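Local coordinates for protein intracellular growth locus, subunit C (Francisella tularensis subsp. tularensis, PDB 2QWU) that is a pathogenicity island protein of largely inferred function, probably needed for intracellular growth of the bacterium and linked with cell invasion, at residues I43-L48 and I103-V107; P80-P85 and K204-I208; V93-S97 and K170-R174; K119-S125 and D142-L148; K132-W137 and C193-T198. The protein carries 2 engineered substitutions. All coordinates share one frame; numbering follows the deposited sequence.

Contact 1: I43-L48 and I103-V107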
# COMPACT_ATOMS: atom_id res chain seq x y z
N ILE A 43 -3.39 8.27 -8.53
CA ILE A 43 -2.08 8.13 -9.17
C ILE A 43 -1.97 9.09 -10.36
O ILE A 43 -2.75 8.99 -11.32
CB ILE A 43 -1.86 6.69 -9.70
CG1 ILE A 43 -1.82 5.70 -8.53
CG2 ILE A 43 -0.49 6.61 -10.44
CD1 ILE A 43 -1.79 4.24 -8.99
N ALA A 44 -1.00 10.00 -10.29
CA ALA A 44 -0.77 10.98 -11.37
C ALA A 44 -2.11 11.68 -11.67
O ALA A 44 -2.46 11.96 -12.82
CB ALA A 44 -0.24 10.25 -12.62
N GLY A 45 -2.86 11.94 -10.60
CA GLY A 45 -4.14 12.61 -10.73
C GLY A 45 -5.33 11.74 -11.10
O GLY A 45 -6.48 12.23 -11.12
N GLU A 46 -5.10 10.46 -11.39
CA GLU A 46 -6.23 9.60 -11.75
C GLU A 46 -6.72 8.95 -10.48
O GLU A 46 -5.95 8.32 -9.75
CB GLU A 46 -5.80 8.54 -12.76
CG GLU A 46 -5.14 9.13 -14.01
CD GLU A 46 -6.08 10.01 -14.84
OE1 GLU A 46 -5.57 10.94 -15.51
OE2 GLU A 46 -7.32 9.76 -14.84
N LYS A 47 -8.00 9.14 -10.19
CA LYS A 47 -8.65 8.56 -9.00
C LYS A 47 -9.13 7.13 -9.28
O LYS A 47 -9.88 6.89 -10.24
CB LYS A 47 -9.85 9.43 -8.61
CG LYS A 47 -9.43 10.72 -7.97
CD LYS A 47 -10.57 11.75 -7.76
CE LYS A 47 -9.96 13.15 -7.55
NZ LYS A 47 -10.90 14.13 -6.89
N LEU A 48 -8.70 6.17 -8.47
CA LEU A 48 -9.16 4.81 -8.70
C LEU A 48 -10.54 4.66 -8.03
O LEU A 48 -10.77 5.22 -6.97
CB LEU A 48 -8.18 3.78 -8.09
CG LEU A 48 -6.87 3.33 -8.76
CD1 LEU A 48 -7.15 2.38 -9.95
CD2 LEU A 48 -6.07 4.55 -9.23
N ILE A 103 -3.61 4.73 -17.24
CA ILE A 103 -2.84 5.13 -16.08
C ILE A 103 -1.35 5.12 -16.46
O ILE A 103 -0.58 6.01 -16.11
CB ILE A 103 -3.07 4.15 -14.89
CG1 ILE A 103 -4.51 4.28 -14.43
CG2 ILE A 103 -2.09 4.45 -13.79
CD1 ILE A 103 -4.88 3.30 -13.31
N GLU A 104 -0.94 4.12 -17.22
CA GLU A 104 0.46 4.03 -17.57
C GLU A 104 0.90 5.26 -18.37
O GLU A 104 2.00 5.82 -18.15
CB GLU A 104 0.73 2.77 -18.40
CG GLU A 104 0.60 1.45 -17.68
CD GLU A 104 0.70 0.24 -18.64
OE1 GLU A 104 0.40 0.37 -19.87
OE2 GLU A 104 1.05 -0.86 -18.17
N GLU A 105 0.04 5.65 -19.30
CA GLU A 105 0.34 6.82 -20.15
C GLU A 105 0.38 8.12 -19.38
O GLU A 105 1.17 9.00 -19.66
CB GLU A 105 -0.69 6.95 -21.29
CG GLU A 105 -0.50 5.89 -22.38
CD GLU A 105 -1.60 5.93 -23.43
OE1 GLU A 105 -2.44 6.87 -23.37
OE2 GLU A 105 -1.64 5.02 -24.29
N LYS A 106 -0.53 8.26 -18.42
CA LYS A 106 -0.57 9.47 -17.61
C LYS A 106 0.67 9.56 -16.73
O LYS A 106 1.28 10.62 -16.60
CB LYS A 106 -1.84 9.47 -16.75
CG LYS A 106 -2.02 10.74 -15.94
CD LYS A 106 -2.28 11.96 -16.87
CE LYS A 106 -2.46 13.26 -16.08
NZ LYS A 106 -3.71 13.16 -15.24
N VAL A 107 1.07 8.43 -16.14
CA VAL A 107 2.25 8.44 -15.30
C VAL A 107 3.50 8.83 -16.10
O VAL A 107 4.24 9.73 -15.69
CB VAL A 107 2.44 7.05 -14.60
CG1 VAL A 107 3.82 6.99 -13.96
CG2 VAL A 107 1.32 6.83 -13.57
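Ala44, Glu46 and Lys106 join a tight beta hairpin to the flank of a helix: the reversal between strands 37-43 and 46-47 leans against helix 97-114. Reciprocal backbone bonds between Ile43 and Glu46 close a type I' turn, the two-residue turn of a classic hairpin, with Ala44 and Gly45 at its corners. Lys106 reaches over this turn. Its CG stands anti to the backbone N (chi1 -176°), and bends further along the chain bring the ammonium back to the hairpin. There Lys106 NZ donates to Ala44 O at 3.0 Å, arriving almost in line with the carbonyl, with a C=O...N angle of 165°. The same nitrogen forms a salt bridge with Glu46 OE1 at 2.9 Å, met on the anti side of the carboxylate and 28° out of its plane. Two acceptors, one backbone and one charged, thus fix the lysine's end on the turn. Beside these polar bonds the contact is apolar. Ile43 CG2 meets Val107 CG2 at 3.6 Å, and Ala44 CB touches Val107 CG2 at 3.9 Å. Further along, Leu48 CD1 approaches Ile103 CD1 at 4.2 Å, the two side chains lying at about a right angle. The helix thus packs on a hairpin that belongs to the main antiparallel sheet, with Leu48 also against Val93 and Ile95 of strand 86-96, Ile103 against Ile160 of strand 157-162, and the Ala44 backbone bonded to Lys119.

Contact 2: P80-P85 and K204-I208; sequences PGSINP and KIGYI
Lys204 and Ile205 open a contact in which the connecting loop of a beta hairpin, between the antiparallel strands 71-79 and 86-96 of the main sheet, meets the chain leaving strand 200-204 near the C-terminus. Lys204 O lies 3.7 Å from Pro80 CB. One water accepts from Lys204 NZ and donates to Ser82 O, bridging the segments, although the pose of the lysine's end is uncertain. Ile205 follows, and Gly81 N donates to Ile205 O at 3.0 Å. The prolines at the two ends of the loop both approach this oxygen: Ile205 O lies 3.3 Å from Pro85 CB and 3.5 Å from Pro80 CA. Ile205 CB and Pro85 CB meet at 4.2 Å, their side chains slanting across each other, and both residues also touch Ile78 of strand 71-79. Gly206 comes close to the loop through its backbone: its CA points a hydrogen at Gly81 O, 3.5 Å from Gly206 CA and nearly straight at 172°. Tyr207 starts toward the loop with its CB, beside Ile83 CG2, but CG stands anti to the backbone N (chi1 170°), and from there the ring leads away, leaving only the base of the side chain in contact. Its backbone closes the account: Tyr207 N donates to Ile83 O at 2.7 Å, with an N-H...O angle of 172°.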
# COMPACT_ATOMS: atom_id res chain seq x y z
N PRO A 80 14.75 4.01 5.57
CA PRO A 80 14.91 5.33 6.16
C PRO A 80 16.08 6.07 5.56
O PRO A 80 17.09 5.45 5.16
CB PRO A 80 15.10 5.03 7.63
CG PRO A 80 14.20 3.81 7.84
CD PRO A 80 14.59 2.98 6.62
N GLY A 81 15.96 7.38 5.47
CA GLY A 81 17.06 8.12 4.92
C GLY A 81 17.35 9.31 5.79
O GLY A 81 16.45 9.73 6.54
N SER A 82 18.58 9.84 5.71
CA SER A 82 18.94 11.03 6.51
C SER A 82 18.06 12.21 6.07
O SER A 82 17.58 13.01 6.91
CB SER A 82 20.45 11.36 6.33
OG SER A 82 20.79 11.43 4.94
N ILE A 83 17.84 12.33 4.78
CA ILE A 83 16.96 13.34 4.28
C ILE A 83 15.61 12.74 3.82
O ILE A 83 14.57 13.02 4.40
CB ILE A 83 17.55 14.15 3.12
CG1 ILE A 83 18.86 14.83 3.55
CG2 ILE A 83 16.58 15.26 2.77
CD1 ILE A 83 19.43 15.73 2.48
N ASN A 84 15.63 11.93 2.76
CA ASN A 84 14.38 11.35 2.30
C ASN A 84 14.57 9.84 2.20
O ASN A 84 15.68 9.35 1.92
CB ASN A 84 13.99 11.89 0.90
CG ASN A 84 13.89 13.42 0.86
OD1 ASN A 84 13.40 14.07 1.80
ND2 ASN A 84 14.33 13.99 -0.23
N PRO A 85 13.49 9.08 2.44
CA PRO A 85 13.57 7.61 2.37
C PRO A 85 13.51 7.13 0.94
O PRO A 85 13.26 7.93 0.04
CB PRO A 85 12.34 7.17 3.12
CG PRO A 85 11.34 8.26 2.78
CD PRO A 85 12.19 9.51 3.00
N LYS A 204 10.83 6.57 12.23
CA LYS A 204 11.34 7.79 11.61
C LYS A 204 11.89 7.35 10.25
O LYS A 204 12.72 6.41 10.16
CB LYS A 204 12.44 8.39 12.50
CG LYS A 204 13.16 9.62 11.94
CD LYS A 204 12.26 10.84 11.64
CE LYS A 204 13.13 12.12 11.67
NZ LYS A 204 14.55 11.83 11.21
N ILE A 205 11.43 7.99 9.19
CA ILE A 205 11.87 7.60 7.85
C ILE A 205 12.59 8.68 7.10
O ILE A 205 13.20 8.40 6.09
CB ILE A 205 10.70 7.07 6.96
CG1 ILE A 205 9.65 8.16 6.67
CG2 ILE A 205 10.02 5.90 7.70
CD1 ILE A 205 8.51 7.70 5.80
N GLY A 206 12.51 9.92 7.59
CA GLY A 206 13.19 10.97 6.87
C GLY A 206 13.31 12.24 7.67
O GLY A 206 12.97 12.28 8.83
N TYR A 207 13.75 13.30 7.00
CA TYR A 207 13.94 14.59 7.61
C TYR A 207 12.62 15.22 8.01
O TYR A 207 11.65 15.17 7.27
CB TYR A 207 14.69 15.47 6.60
CG TYR A 207 14.76 16.92 6.97
CD1 TYR A 207 15.50 17.34 8.06
CD2 TYR A 207 14.08 17.87 6.21
CE1 TYR A 207 15.56 18.68 8.40
CE2 TYR A 207 14.11 19.21 6.52
CZ TYR A 207 14.86 19.62 7.61
OH TYR A 207 14.94 20.96 7.91
N ILE A 208 12.57 15.75 9.23
CA ILE A 208 11.38 16.49 9.69
C ILE A 208 11.84 17.95 9.93
O ILE A 208 12.62 18.21 10.85
CB ILE A 208 10.80 15.88 11.01
CG1 ILE A 208 10.26 14.48 10.70
CG2 ILE A 208 9.65 16.77 11.55
CD1 ILE A 208 10.01 13.65 11.92
O HOH W 1 16.60 12.60 9.58

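Contact 3: V93-S97 and K170-R174; sequences VLIKS and KDGMR
Met173, Arg174 and Leu94 carry most of this contact, a short antiparallel pairing of strand 86-96 with the start of strand 173-184. Arg174 supplies the backbone link. It forms a hydrogen-bonded pair with Ile95: Arg174 N donates to Ile95 O at 2.9 Å, and Ile95 N returns a bond to Arg174 O at 3.2 Å. Met173, present as selenomethionine, lies between two side chains of the partner strand. Its CB faces Leu94 CG at 3.8 Å, and a bend at chi3 (-58°) turns the terminal CE back over the leucine, 3.9 Å from Leu94 CD2. On its other flank Met173 CG presses on Lys96 CG at 3.5 Å, tighter than usual for two carbons. Leu94 extends its other branch, CD1, along the arginine backbone, bringing Leu94 CD1 to 3.4 Å from Arg174 C. Near the arginine's end one water bridges the segments: it accepts in the guanidinium plane from Arg174 NH1, donates to Gly172 O and is hydrogen-bonded to Ser97 OG at 3.2 Å. A second water, bound to Ser97 N, also donates to Gly172 O, 2.7 Å from that oxygen. Arg174 NE makes a salt bridge with Glu164. Beyond the pair, Val93 continues the ladder to His176, on which Ile95 also packs, Leu94 touches Met166, and Lys96 is the N-cap of helix 97-114, which leaves the sheet here.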
# COMPACT_ATOMS: atom_id res chain seq x y z
N VAL A 93 -5.23 -3.47 -7.74
CA VAL A 93 -6.42 -2.70 -8.06
C VAL A 93 -7.33 -3.50 -8.98
O VAL A 93 -6.89 -4.43 -9.66
CB VAL A 93 -6.07 -1.33 -8.73
CG1 VAL A 93 -5.18 -0.51 -7.77
CG2 VAL A 93 -5.30 -1.58 -10.07
N LEU A 94 -8.61 -3.17 -8.97
CA LEU A 94 -9.55 -3.90 -9.86
C LEU A 94 -9.94 -2.89 -10.97
O LEU A 94 -10.64 -1.90 -10.72
CB LEU A 94 -10.77 -4.37 -9.07
CG LEU A 94 -11.75 -5.24 -9.84
CD1 LEU A 94 -11.14 -6.56 -10.32
CD2 LEU A 94 -12.91 -5.47 -8.79
N ILE A 95 -9.45 -3.11 -12.19
CA ILE A 95 -9.69 -2.17 -13.30
C ILE A 95 -9.84 -2.87 -14.63
O ILE A 95 -9.44 -4.03 -14.79
CB ILE A 95 -8.48 -1.18 -13.46
CG1 ILE A 95 -7.17 -1.98 -13.67
CG2 ILE A 95 -8.36 -0.30 -12.19
CD1 ILE A 95 -5.92 -1.12 -13.90
N LYS A 96 -10.41 -2.14 -15.59
CA LYS A 96 -10.55 -2.66 -16.95
C LYS A 96 -9.19 -2.47 -17.65
O LYS A 96 -8.38 -1.62 -17.27
CB LYS A 96 -11.65 -1.88 -17.70
CG LYS A 96 -13.02 -2.10 -17.05
CD LYS A 96 -14.13 -1.29 -17.71
CE LYS A 96 -14.23 -1.69 -19.14
NZ LYS A 96 -15.55 -1.33 -19.77
N SER A 97 -8.96 -3.25 -18.68
CA SER A 97 -7.73 -3.22 -19.45
C SER A 97 -7.45 -1.84 -20.02
O SER A 97 -6.30 -1.39 -20.04
CB SER A 97 -7.85 -4.24 -20.60
OG SER A 97 -8.50 -5.41 -20.14
N LYS A 170 -18.02 -9.19 -13.82
CA LYS A 170 -19.07 -9.15 -14.85
C LYS A 170 -18.95 -7.92 -15.72
O LYS A 170 -19.47 -7.92 -16.84
CB LYS A 170 -20.49 -9.24 -14.22
CG LYS A 170 -20.74 -10.50 -13.38
CD LYS A 170 -20.24 -11.82 -14.03
CE LYS A 170 -20.59 -13.04 -13.16
NZ LYS A 170 -20.57 -14.37 -13.85
N ASP A 171 -18.26 -6.86 -15.25
CA ASP A 171 -18.07 -5.68 -16.10
C ASP A 171 -16.66 -5.53 -16.74
O ASP A 171 -16.28 -4.44 -17.21
CB ASP A 171 -18.50 -4.38 -15.41
CG ASP A 171 -17.84 -4.16 -14.06
OD1 ASP A 171 -17.06 -5.02 -13.58
OD2 ASP A 171 -18.14 -3.10 -13.48
N GLY A 172 -15.93 -6.65 -16.79
CA GLY A 172 -14.66 -6.68 -17.49
C GLY A 172 -13.43 -6.26 -16.73
O GLY A 172 -12.41 -5.99 -17.35
N MSE A 173 -13.50 -6.23 -15.41
CA MSE A 173 -12.31 -5.78 -14.67
C MSE A 173 -11.51 -6.96 -14.14
O MSE A 173 -12.07 -7.98 -13.76
CB MSE A 173 -12.72 -4.88 -13.49
CG MSE A 173 -13.44 -3.61 -13.95
SE MSE A 173 -13.83 -2.47 -12.59
CE MSE A 173 -14.80 -3.49 -11.56
N ARG A 174 -10.18 -6.79 -14.10
CA ARG A 174 -9.33 -7.83 -13.55
C ARG A 174 -8.49 -7.25 -12.41
O ARG A 174 -8.26 -6.04 -12.35
CB ARG A 174 -8.38 -8.36 -14.61
CG ARG A 174 -9.05 -9.37 -15.57
CD ARG A 174 -8.09 -9.67 -16.73
NE ARG A 174 -8.68 -10.66 -17.63
CZ ARG A 174 -9.62 -10.39 -18.54
NH1 ARG A 174 -10.08 -9.15 -18.70
NH2 ARG A 174 -10.12 -11.38 -19.27
O HOH W 2 -9.46 -6.47 -17.30
O HOH W 3 -11.64 -4.73 -19.62

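Contact 4: K119-S125 and D142-L148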
# COMPACT_ATOMS: atom_id res chain seq x y z
N LYS A 119 2.32 12.51 -8.25
CA LYS A 119 1.98 12.08 -6.88
C LYS A 119 1.11 10.85 -6.79
O LYS A 119 0.21 10.64 -7.62
CB LYS A 119 1.24 13.20 -6.13
CG LYS A 119 1.92 14.57 -6.14
CD LYS A 119 3.35 14.53 -5.68
CE LYS A 119 3.86 15.95 -5.37
NZ LYS A 119 5.30 15.91 -4.94
N ILE A 120 1.37 10.03 -5.77
CA ILE A 120 0.57 8.85 -5.53
C ILE A 120 0.09 9.14 -4.13
O ILE A 120 0.89 9.31 -3.20
CB ILE A 120 1.42 7.60 -5.60
CG1 ILE A 120 1.94 7.51 -7.04
CG2 ILE A 120 0.61 6.36 -5.17
CD1 ILE A 120 2.73 6.32 -7.34
N LYS A 121 -1.23 9.28 -3.98
CA LYS A 121 -1.77 9.67 -2.69
C LYS A 121 -2.65 8.55 -2.17
O LYS A 121 -3.64 8.14 -2.82
CB LYS A 121 -2.60 10.96 -2.84
CG LYS A 121 -3.30 11.41 -1.55
CD LYS A 121 -2.36 12.06 -0.58
CE LYS A 121 -3.10 12.79 0.59
NZ LYS A 121 -2.13 13.38 1.57
N LEU A 122 -2.26 8.02 -1.01
CA LEU A 122 -2.99 6.90 -0.44
C LEU A 122 -4.06 7.43 0.51
O LEU A 122 -3.82 8.43 1.21
CB LEU A 122 -2.04 6.01 0.38
CG LEU A 122 -0.72 5.58 -0.26
CD1 LEU A 122 -0.01 4.52 0.63
CD2 LEU A 122 -1.00 5.03 -1.63
N GLY A 123 -5.21 6.76 0.53
CA GLY A 123 -6.30 7.14 1.41
C GLY A 123 -6.09 6.50 2.78
O GLY A 123 -4.97 6.17 3.15
N ASN A 124 -7.17 6.33 3.54
CA ASN A 124 -7.09 5.74 4.87
C ASN A 124 -6.85 4.24 4.77
O ASN A 124 -7.57 3.52 4.06
CB ASN A 124 -8.40 5.94 5.62
CG ASN A 124 -8.71 7.41 5.82
OD1 ASN A 124 -7.85 8.16 6.34
ND2 ASN A 124 -9.89 7.84 5.40
N SER A 125 -5.84 3.78 5.49
CA SER A 125 -5.60 2.34 5.52
C SER A 125 -6.43 1.68 6.62
O SER A 125 -6.90 2.34 7.57
CB SER A 125 -4.09 2.05 5.69
OG SER A 125 -3.49 2.70 6.77
N ASP A 142 0.59 2.40 9.51
CA ASP A 142 -0.57 3.26 9.18
C ASP A 142 -0.15 4.13 7.98
O ASP A 142 0.62 5.10 8.11
CB ASP A 142 -0.96 4.16 10.39
CG ASP A 142 -2.24 4.93 10.16
OD1 ASP A 142 -2.68 4.99 8.99
OD2 ASP A 142 -2.83 5.48 11.15
N LEU A 143 -0.65 3.79 6.80
CA LEU A 143 -0.28 4.50 5.58
C LEU A 143 -1.26 5.65 5.26
O LEU A 143 -1.15 6.27 4.22
CB LEU A 143 -0.31 3.51 4.39
CG LEU A 143 0.77 2.41 4.52
CD1 LEU A 143 0.57 1.39 3.37
CD2 LEU A 143 2.17 3.02 4.51
N SER A 144 -2.22 5.89 6.13
CA SER A 144 -3.24 6.88 5.81
C SER A 144 -2.71 8.21 5.36
O SER A 144 -1.87 8.80 6.02
CB SER A 144 -4.23 7.09 6.99
OG SER A 144 -4.77 5.85 7.44
N ASN A 145 -3.23 8.67 4.21
CA ASN A 145 -2.87 9.93 3.64
C ASN A 145 -1.47 10.12 3.17
O ASN A 145 -1.10 11.23 2.85
CB ASN A 145 -3.26 11.06 4.60
CG ASN A 145 -4.77 11.16 4.76
OD1 ASN A 145 -5.50 10.92 3.79
ND2 ASN A 145 -5.25 11.50 5.95
N LEU A 146 -0.69 9.03 3.07
CA LEU A 146 0.67 9.19 2.66
C LEU A 146 0.75 9.62 1.20
O LEU A 146 0.03 9.06 0.37
CB LEU A 146 1.42 7.88 2.90
CG LEU A 146 2.90 7.83 2.54
CD1 LEU A 146 3.74 8.63 3.55
CD2 LEU A 146 3.35 6.32 2.62
N GLU A 147 1.62 10.60 0.89
CA GLU A 147 1.83 11.04 -0.48
C GLU A 147 3.25 10.66 -0.89
O GLU A 147 4.25 11.04 -0.24
CB GLU A 147 1.67 12.55 -0.65
CG GLU A 147 1.78 12.97 -2.12
CD GLU A 147 1.26 14.39 -2.36
OE1 GLU A 147 2.08 15.32 -2.31
OE2 GLU A 147 0.03 14.58 -2.57
N LEU A 148 3.33 9.89 -1.96
CA LEU A 148 4.62 9.45 -2.48
C LEU A 148 4.88 10.10 -3.84
O LEU A 148 3.95 10.45 -4.57
CB LEU A 148 4.61 7.93 -2.69
CG LEU A 148 4.21 7.04 -1.47
CD1 LEU A 148 3.91 5.55 -1.96
CD2 LEU A 148 5.34 7.00 -0.48
O HOH W 4 4.71 15.36 -2.09
O HOH W 5 -1.34 15.48 0.02
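Leu122 and Leu143 slant across each other on the buried side of an antiparallel pairing between strand 120-122 and the chain running into strand 147-150, with Leu122 CD1 3.9 Å from Leu143 CB. On the same side Ile120 and Leu148 stand as a hydrogen-bonded pair. Strand 120-122 lies between strands 37-43 and 147-150 of the main sheet, Ile120 and Leu122 touching Leu41. On the other face Lys121 and Glu147 form a non-hydrogen-bonded pair. Lys121 bends at chi2 (77°) to run along the partner chain, and Lys121 NZ bonds to Asn145 O at 2.7 Å. Lys119 passes obliquely over the carboxylate of Glu147, its CE 3.6 Å from Glu147 OE1, but the ammonium stays short of a salt bridge, turning to Thr116. Beyond the strands, Leu143-Leu146 makes a type II turn entered by an Asx turn: Asp142 OD1 accepts from Ser144 N and, on its syn lone pair, from Ser144 OG at 2.7 Å. Each serine hydroxyl accepts a backbone N-H of the other chain, Ser144 OG from Ser125 N at 3.0 Å and Ser125 OG from Leu143 N. Two waters link Glu147 to Lys119 NZ and Lys121 NZ, so its charge is probably balanced partly through water and partly by the nearby lysines.

Contact 5: K132-W137 and C193-T198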
# COMPACT_ATOMS: atom_id res chain seq x y z
N LYS A 132 -2.12 -9.92 16.30
CA LYS A 132 -0.97 -9.85 17.19
C LYS A 132 -0.82 -10.99 18.19
O LYS A 132 -1.74 -11.79 18.39
CB LYS A 132 -0.98 -8.49 17.90
CG LYS A 132 -1.13 -7.30 16.95
CD LYS A 132 0.11 -7.14 16.03
CE LYS A 132 -0.02 -5.87 15.19
NZ LYS A 132 1.31 -5.51 14.60
N THR A 133 0.36 -11.05 18.82
CA THR A 133 0.64 -12.15 19.74
C THR A 133 -0.21 -12.13 20.99
O THR A 133 -0.29 -13.14 21.68
CB THR A 133 2.16 -12.22 20.12
OG1 THR A 133 2.61 -10.97 20.67
CG2 THR A 133 3.00 -12.55 18.80
N ASP A 134 -0.79 -10.97 21.30
CA ASP A 134 -1.65 -10.88 22.45
C ASP A 134 -3.15 -11.06 22.13
O ASP A 134 -4.03 -10.64 22.90
CB ASP A 134 -1.36 -9.58 23.23
CG ASP A 134 -1.64 -8.31 22.42
OD1 ASP A 134 -1.70 -8.37 21.16
OD2 ASP A 134 -1.75 -7.23 23.06
N GLU A 135 -3.41 -11.68 20.98
CA GLU A 135 -4.75 -12.04 20.53
C GLU A 135 -5.72 -10.89 20.30
O GLU A 135 -6.89 -10.91 20.72
CB GLU A 135 -5.37 -13.06 21.51
CG GLU A 135 -4.45 -14.25 21.74
CD GLU A 135 -5.16 -15.44 22.36
OE1 GLU A 135 -5.95 -15.25 23.32
OE2 GLU A 135 -4.89 -16.58 21.88
N ALA A 136 -5.22 -9.89 19.60
CA ALA A 136 -6.01 -8.72 19.23
C ALA A 136 -5.38 -8.28 17.90
O ALA A 136 -4.19 -8.52 17.67
CB ALA A 136 -5.83 -7.63 20.27
N TRP A 137 -6.18 -7.67 17.04
CA TRP A 137 -5.68 -7.14 15.77
C TRP A 137 -5.02 -5.77 15.97
O TRP A 137 -5.42 -4.99 16.86
CB TRP A 137 -6.83 -6.97 14.80
CG TRP A 137 -7.38 -8.24 14.29
CD1 TRP A 137 -8.41 -8.97 14.82
CD2 TRP A 137 -6.92 -8.94 13.13
NE1 TRP A 137 -8.61 -10.11 14.07
CE2 TRP A 137 -7.71 -10.11 13.02
CE3 TRP A 137 -5.91 -8.70 12.16
CZ2 TRP A 137 -7.53 -11.04 11.97
CZ3 TRP A 137 -5.73 -9.63 11.12
CH2 TRP A 137 -6.55 -10.80 11.04
N CYS A 193 3.25 -0.89 14.36
CA CYS A 193 2.97 -1.72 15.55
C CYS A 193 3.68 -3.01 15.29
O CYS A 193 3.60 -3.56 14.16
CB CYS A 193 1.49 -1.99 15.73
SG CYS A 193 1.17 -2.78 17.36
N CYS A 194 4.35 -3.50 16.34
CA CYS A 194 5.17 -4.69 16.23
C CYS A 194 4.50 -5.97 16.68
O CYS A 194 3.34 -6.18 16.28
CB CYS A 194 6.52 -4.43 16.94
SG CYS A 194 7.34 -2.93 16.22
N ALA A 195 5.16 -6.80 17.50
CA ALA A 195 4.63 -8.11 17.86
C ALA A 195 3.23 -8.17 18.47
O ALA A 195 2.34 -8.88 17.99
CB ALA A 195 5.65 -8.85 18.82
N ALA A 196 3.09 -7.44 19.56
CA ALA A 196 1.85 -7.40 20.29
C ALA A 196 1.11 -6.10 19.98
O ALA A 196 1.72 -5.16 19.44
CB ALA A 196 2.18 -7.56 21.77
N SER A 197 -0.19 -6.06 20.28
CA SER A 197 -1.01 -4.87 20.03
C SER A 197 -0.58 -3.68 20.87
O SER A 197 -0.89 -2.55 20.53
CB SER A 197 -2.51 -5.15 20.29
OG SER A 197 -2.73 -5.33 21.68
N THR A 198 0.15 -3.93 21.96
CA THR A 198 0.64 -2.85 22.82
C THR A 198 2.08 -2.44 22.39
O THR A 198 2.77 -1.69 23.09
CB THR A 198 0.69 -3.38 24.28
OG1 THR A 198 1.50 -4.55 24.31
CG2 THR A 198 -0.74 -3.76 24.77
O HOH W 6 0.26 -6.97 25.06
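Asp134 and Ser197 make the shortest polar link in this contact between two loops, a type I turn joining strands 130-131 and 137-138 and the loop between strands 189-193 and 200-204. Ser197 OG donates to Asp134 OD2 at 2.5 Å, on its syn lone pair, and Ser197 N donates to Asp134 OD1 at 2.9 Å, coming from 40° above the carboxylate plane. Both oxygens of the aspartate thus grip one residue, and a water joins Asp134 OD2 to Thr198 OG1. With chi1 at 62°, the carboxylate sits between its own backbone N and carbonyl carbon, turned toward the serine. Lys132 runs alongside residues 193-195. Lys132 NZ donates to Cys194 O at 2.7 Å in the carbonyl plane, and more weakly to Cys193 O at 3.0 Å; it also pairs with Glu130 and donates to Ile139 O. Between these ends Thr133 N bonds to Ala195 O at 3.1 Å. The packing is slight: Lys132 CB lies 3.3 Å from Ala195 O, its CD and CE run past Cys194 O, and Ala196 CB rests 3.6 Å from Thr133 OG1. Outside the loops, Ala195 touches Glu5 and Cys194 packs on helix 9-14. With hardly any apolar contact, the fit depends on directed bonds to backbone and hydroxyl groups, and the buried ammonium, paired with Glu130 and ringed by carbonyls, probably keeps its positive charge.

In the fold
Contacts 1, 3 and 4 belong to the main antiparallel sheet, while contacts 2 and 5 lie at the two ends of the small two-stranded sheet 189-193/200-204. Contact 1 touches both contact 3, about 16 Å away centre to centre, and contact 4, about 15 Å away centre to centre. Helix 97-114 follows the strand of contact 3 and precedes that of contact 4. Contacts 2 and 3 lie on opposite sides of the chain's centre, their own centres about 37 Å apart. Along the chain contact 1 closes before contact 4 opens, whereas contacts 4 and 5 interleave; together the five tie distant sequence regions into one single-chain fold.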